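Local coordinates for protein dehalogenase (PDB 6A41) that probably removes halogen from halogenated substrates, working on a Rossmann-type fold related to that of enoyl-(acyl carrier protein) reductases, at residues His46-Glu49 / Ser50-Gly54; Asn12-Phe16 / Ala17-Thr21. One frame throughout, in Å; residues are numbered along the deposited sequence.

Contact 1: residues His46-Glu49 / Ser50-Gly54; sequences HKYE and SQFPG
The carbonyl oxygen of Lys47 is gripped by two donors at the end of helix 42-51. One is the amide of Gln51, with N 3.0 Å from Lys47 O, which continues the helical hydrogen-bond ladder. The other is a water 2.7 Å from Lys47 O, and this water also bonds to Ser50 OG, tying a side chain of the last turn to its backbone. The rung before the Gln51 bond joins Ser50 N to His46 O, and the rung after it, the last, joins Phe52 N to Tyr48 O at 2.9 Å. Phe52 is already outside helical geometry, and Pro53 has no N-H to offer; in place of a further rung, Pro53 CA makes a CH...O contact with Glu49 O at 3.4 Å.

On the inward side two aromatic rings meet. Tyr48 swings its CG anti to the backbone N (chi1 174°), which sends the ring outward from the helix and somewhat toward its C-terminal end, where Tyr48 CE1 lies 3.5 Å from Phe52 CD2. The planes are inclined by 50° and the centroids are 5.3 Å apart, an oblique pairing. Gln51 CG rests over one face of the Phe52 ring, displaced toward its rim. Tyr48 OH is hydrogen-bonded to Thr22, and an alanine here would probably leave Phe52 without one of its ring neighbours and the Thr22 hydroxyl without this hydrogen-bond mate.

This is the last turn of the helix in the beta-alpha-beta crossover from strand 31-34 to strand 56-57. Tyr48 packs on strand 31-34, which precedes helix 42-51, and Glu49 OE2 accepts the amide of Ala57 in strand 56-57, which follows, while Phe52 leans against helix 18-27.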
# COMPACT_ATOMS: atom_id res chain seq x y z
N HIS A 46 31.28 -9.77 -27.76
CA HIS A 46 32.52 -10.36 -27.27
C HIS A 46 32.94 -9.83 -25.90
O HIS A 46 33.36 -10.58 -25.06
CB HIS A 46 33.68 -10.22 -28.27
CG HIS A 46 33.40 -10.89 -29.62
ND1 HIS A 46 34.08 -10.56 -30.81
CD2 HIS A 46 32.46 -11.82 -29.98
CE1 HIS A 46 33.58 -11.28 -31.81
NE2 HIS A 46 32.58 -12.01 -31.34
N LYS A 47 32.85 -8.58 -25.69
CA LYS A 47 33.13 -7.95 -24.40
C LYS A 47 32.17 -8.46 -23.30
O LYS A 47 32.60 -8.83 -22.16
CB LYS A 47 32.96 -6.46 -24.62
CG LYS A 47 33.23 -5.53 -23.51
CD LYS A 47 33.02 -4.09 -24.04
CE LYS A 47 34.15 -3.19 -23.54
NZ LYS A 47 34.14 -3.39 -22.06
N TYR A 48 30.87 -8.57 -23.61
CA TYR A 48 29.92 -9.11 -22.57
C TYR A 48 30.28 -10.58 -22.20
O TYR A 48 30.34 -11.01 -21.07
CB TYR A 48 28.49 -8.99 -23.07
CG TYR A 48 27.44 -9.63 -22.17
CD1 TYR A 48 27.08 -9.05 -20.96
CD2 TYR A 48 26.86 -10.80 -22.55
CE1 TYR A 48 26.15 -9.62 -20.12
CE2 TYR A 48 25.93 -11.37 -21.73
CZ TYR A 48 25.60 -10.80 -20.47
OH TYR A 48 24.51 -11.43 -19.74
N GLU A 49 30.46 -11.38 -23.22
CA GLU A 49 30.72 -12.77 -23.08
C GLU A 49 32.09 -13.02 -22.41
O GLU A 49 32.22 -13.98 -21.62
CB GLU A 49 30.58 -13.53 -24.39
CG GLU A 49 29.13 -13.54 -24.92
CD GLU A 49 28.90 -14.40 -26.16
OE1 GLU A 49 29.94 -14.90 -26.71
OE2 GLU A 49 27.75 -14.62 -26.57
N SER A 50 33.06 -12.17 -22.64
CA SER A 50 34.33 -12.38 -21.99
C SER A 50 34.26 -11.96 -20.50
O SER A 50 34.91 -12.54 -19.64
CB SER A 50 35.41 -11.71 -22.80
OG SER A 50 35.50 -10.40 -22.36
N GLN A 51 33.46 -10.95 -20.18
CA GLN A 51 33.21 -10.54 -18.78
C GLN A 51 32.36 -11.55 -18.01
O GLN A 51 32.62 -11.76 -16.82
CB GLN A 51 32.54 -9.19 -18.82
CG GLN A 51 32.34 -8.38 -17.59
CD GLN A 51 31.83 -6.96 -18.04
OE1 GLN A 51 31.63 -6.56 -19.32
NE2 GLN A 51 31.66 -6.18 -17.03
N PHE A 52 31.41 -12.22 -18.70
CA PHE A 52 30.49 -13.14 -18.07
C PHE A 52 30.46 -14.48 -18.79
O PHE A 52 29.47 -14.80 -19.48
CB PHE A 52 29.08 -12.50 -18.08
CG PHE A 52 29.02 -11.18 -17.34
CD1 PHE A 52 29.13 -11.14 -15.95
CD2 PHE A 52 28.91 -9.99 -18.02
CE1 PHE A 52 29.15 -9.92 -15.25
CE2 PHE A 52 28.81 -8.77 -17.30
CZ PHE A 52 28.99 -8.74 -15.94
N PRO A 53 31.53 -15.28 -18.71
CA PRO A 53 31.64 -16.51 -19.44
C PRO A 53 30.51 -17.45 -19.03
O PRO A 53 30.26 -17.61 -17.84
CB PRO A 53 32.97 -17.11 -18.91
CG PRO A 53 33.76 -15.90 -18.51
CD PRO A 53 32.76 -15.01 -17.92
N GLY A 54 29.88 -18.03 -20.07
CA GLY A 54 28.72 -18.86 -19.96
C GLY A 54 27.50 -18.08 -20.34
O GLY A 54 26.56 -18.70 -20.62
O HOH W 1 34.97 -7.86 -21.47

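Contact 2: residues Asn12-Phe16 / Ala17-Thr21; sequences NVEKF and AGHGT
The loop between strand 7-10 and helix 18-27, the first beta-alpha connection of the Rossmann fold, folds back on the helix start through Glu14 and His19. His19 NE2 donates to Glu14 OE2 at 3.0 Å along an almost straight line (176° at the hydrogen). The oxygen lies in the plane of the imidazole, yet the donor approaches it from above the carboxylate, whose plane is turned 69° from the ring. Glu14 reaches this position because its chain bends at CB-CG (chi2 -61°).

In cofactor-binding short-chain dehydrogenases this loop is glycine-rich. Here Asn12 and Phe16 probably stand where two of those glycines would be, whereas Gly18 is retained. Its CA approaches Val13 O at 3.2 Å, and a CB on Gly18 would run into that oxygen. Two beta turns shape the loop: a type I turn over Asn12-Lys15 and a type II' turn over Lys15-Gly18, the second closed by Gly18 N on Lys15 O at 3.0 Å. One water accepts from His19 N and donates to Val13 O and, weakly, to Lys15 O; another joins Phe16 O to Gly20 N. Both therefore take up amides of the first helical turn. At the N-cap residue, Ala17 O receives Thr21 N and Thr21 OG1; the hydroxyl OG1 of Thr21 lies 2.8 Å from Ala17 O and comes to it from above the carbonyl plane. Asn83 braces the loop through Lys15 O and Ala17 N.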
# COMPACT_ATOMS: atom_id res chain seq x y z
N ASN A 12 18.26 -5.44 -22.25
CA ASN A 12 19.06 -4.22 -22.07
C ASN A 12 20.18 -4.42 -21.08
O ASN A 12 20.40 -3.60 -20.14
CB ASN A 12 18.12 -3.09 -21.72
CG ASN A 12 16.98 -2.90 -22.71
OD1 ASN A 12 17.21 -2.60 -23.90
ND2 ASN A 12 15.78 -3.15 -22.28
N VAL A 13 20.95 -5.48 -21.28
CA VAL A 13 21.83 -5.95 -20.24
C VAL A 13 22.97 -5.00 -19.86
O VAL A 13 23.54 -5.11 -18.74
CB VAL A 13 22.43 -7.33 -20.58
CG1 VAL A 13 23.60 -7.25 -21.53
CG2 VAL A 13 22.80 -8.12 -19.35
N GLU A 14 23.29 -4.08 -20.75
CA GLU A 14 24.23 -3.06 -20.46
C GLU A 14 23.70 -1.97 -19.60
O GLU A 14 24.49 -1.18 -19.16
CB GLU A 14 24.91 -2.45 -21.76
CG GLU A 14 25.73 -3.46 -22.50
CD GLU A 14 26.86 -3.99 -21.64
OE1 GLU A 14 27.70 -3.20 -21.14
OE2 GLU A 14 26.95 -5.22 -21.47
N LYS A 15 22.42 -1.92 -19.30
CA LYS A 15 21.86 -0.89 -18.42
C LYS A 15 21.48 -1.50 -17.09
O LYS A 15 21.30 -2.71 -16.97
CB LYS A 15 20.55 -0.37 -19.01
CG LYS A 15 20.82 0.50 -20.23
CD LYS A 15 19.53 0.82 -20.91
CE LYS A 15 18.98 2.17 -20.59
NZ LYS A 15 19.85 3.33 -20.89
N PHE A 16 21.30 -0.60 -16.16
CA PHE A 16 20.54 -0.83 -14.89
C PHE A 16 20.96 -2.15 -14.20
O PHE A 16 22.12 -2.25 -13.79
CB PHE A 16 19.01 -0.82 -15.26
CG PHE A 16 18.04 -0.58 -14.10
CD1 PHE A 16 18.47 -0.11 -12.83
CD2 PHE A 16 16.71 -0.76 -14.30
CE1 PHE A 16 17.59 0.09 -11.80
CE2 PHE A 16 15.80 -0.50 -13.32
CZ PHE A 16 16.21 -0.07 -12.09
N ALA A 17 20.11 -3.17 -14.10
CA ALA A 17 20.42 -4.33 -13.29
C ALA A 17 21.04 -5.47 -14.10
O ALA A 17 21.24 -6.60 -13.60
CB ALA A 17 19.17 -4.85 -12.65
N GLY A 18 21.39 -5.21 -15.36
CA GLY A 18 21.86 -6.33 -16.25
C GLY A 18 23.09 -7.10 -15.78
O GLY A 18 23.14 -8.36 -15.83
N HIS A 19 24.14 -6.38 -15.43
CA HIS A 19 25.34 -7.01 -15.02
C HIS A 19 25.22 -7.74 -13.72
O HIS A 19 25.72 -8.87 -13.59
CB HIS A 19 26.50 -6.01 -14.97
CG HIS A 19 26.97 -5.62 -16.33
ND1 HIS A 19 28.24 -5.12 -16.55
CD2 HIS A 19 26.42 -5.83 -17.55
CE1 HIS A 19 28.38 -4.92 -17.86
NE2 HIS A 19 27.29 -5.32 -18.48
N GLY A 20 24.60 -7.08 -12.72
CA GLY A 20 24.38 -7.75 -11.37
C GLY A 20 23.60 -9.03 -11.59
O GLY A 20 23.92 -10.05 -11.04
N THR A 21 22.51 -8.95 -12.40
CA THR A 21 21.69 -10.08 -12.58
C THR A 21 22.48 -11.18 -13.33
O THR A 21 22.40 -12.29 -12.97
CB THR A 21 20.40 -9.76 -13.34
OG1 THR A 21 19.70 -8.69 -12.62
CG2 THR A 21 19.51 -11.00 -13.41
O HOH W 2 24.13 -3.64 -16.35
O HOH W 3 23.97 -4.28 -12.87

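Along the chain contact 2 comes first, at the loop leading into helix 18-27, and contact 1 follows at the end of helix 42-51; their centres lie about 13 Å apart. The two meet directly. The rings of Phe52 and His19 pack edge-to-face, Gln51 NE2 comes within 3.6 Å of His19 CE1, and Tyr48 CE1 lies 3.7 Å from Val13 CG1. Contact 2 lies close to the chain centre, next to strand 7-10, while contact 1 belongs to the crossover between the adjoining strands 31-34 and 56-57 of the same parallel sheet. Two successive helices of the Rossmann fold are thereby joined where one begins and the other ends.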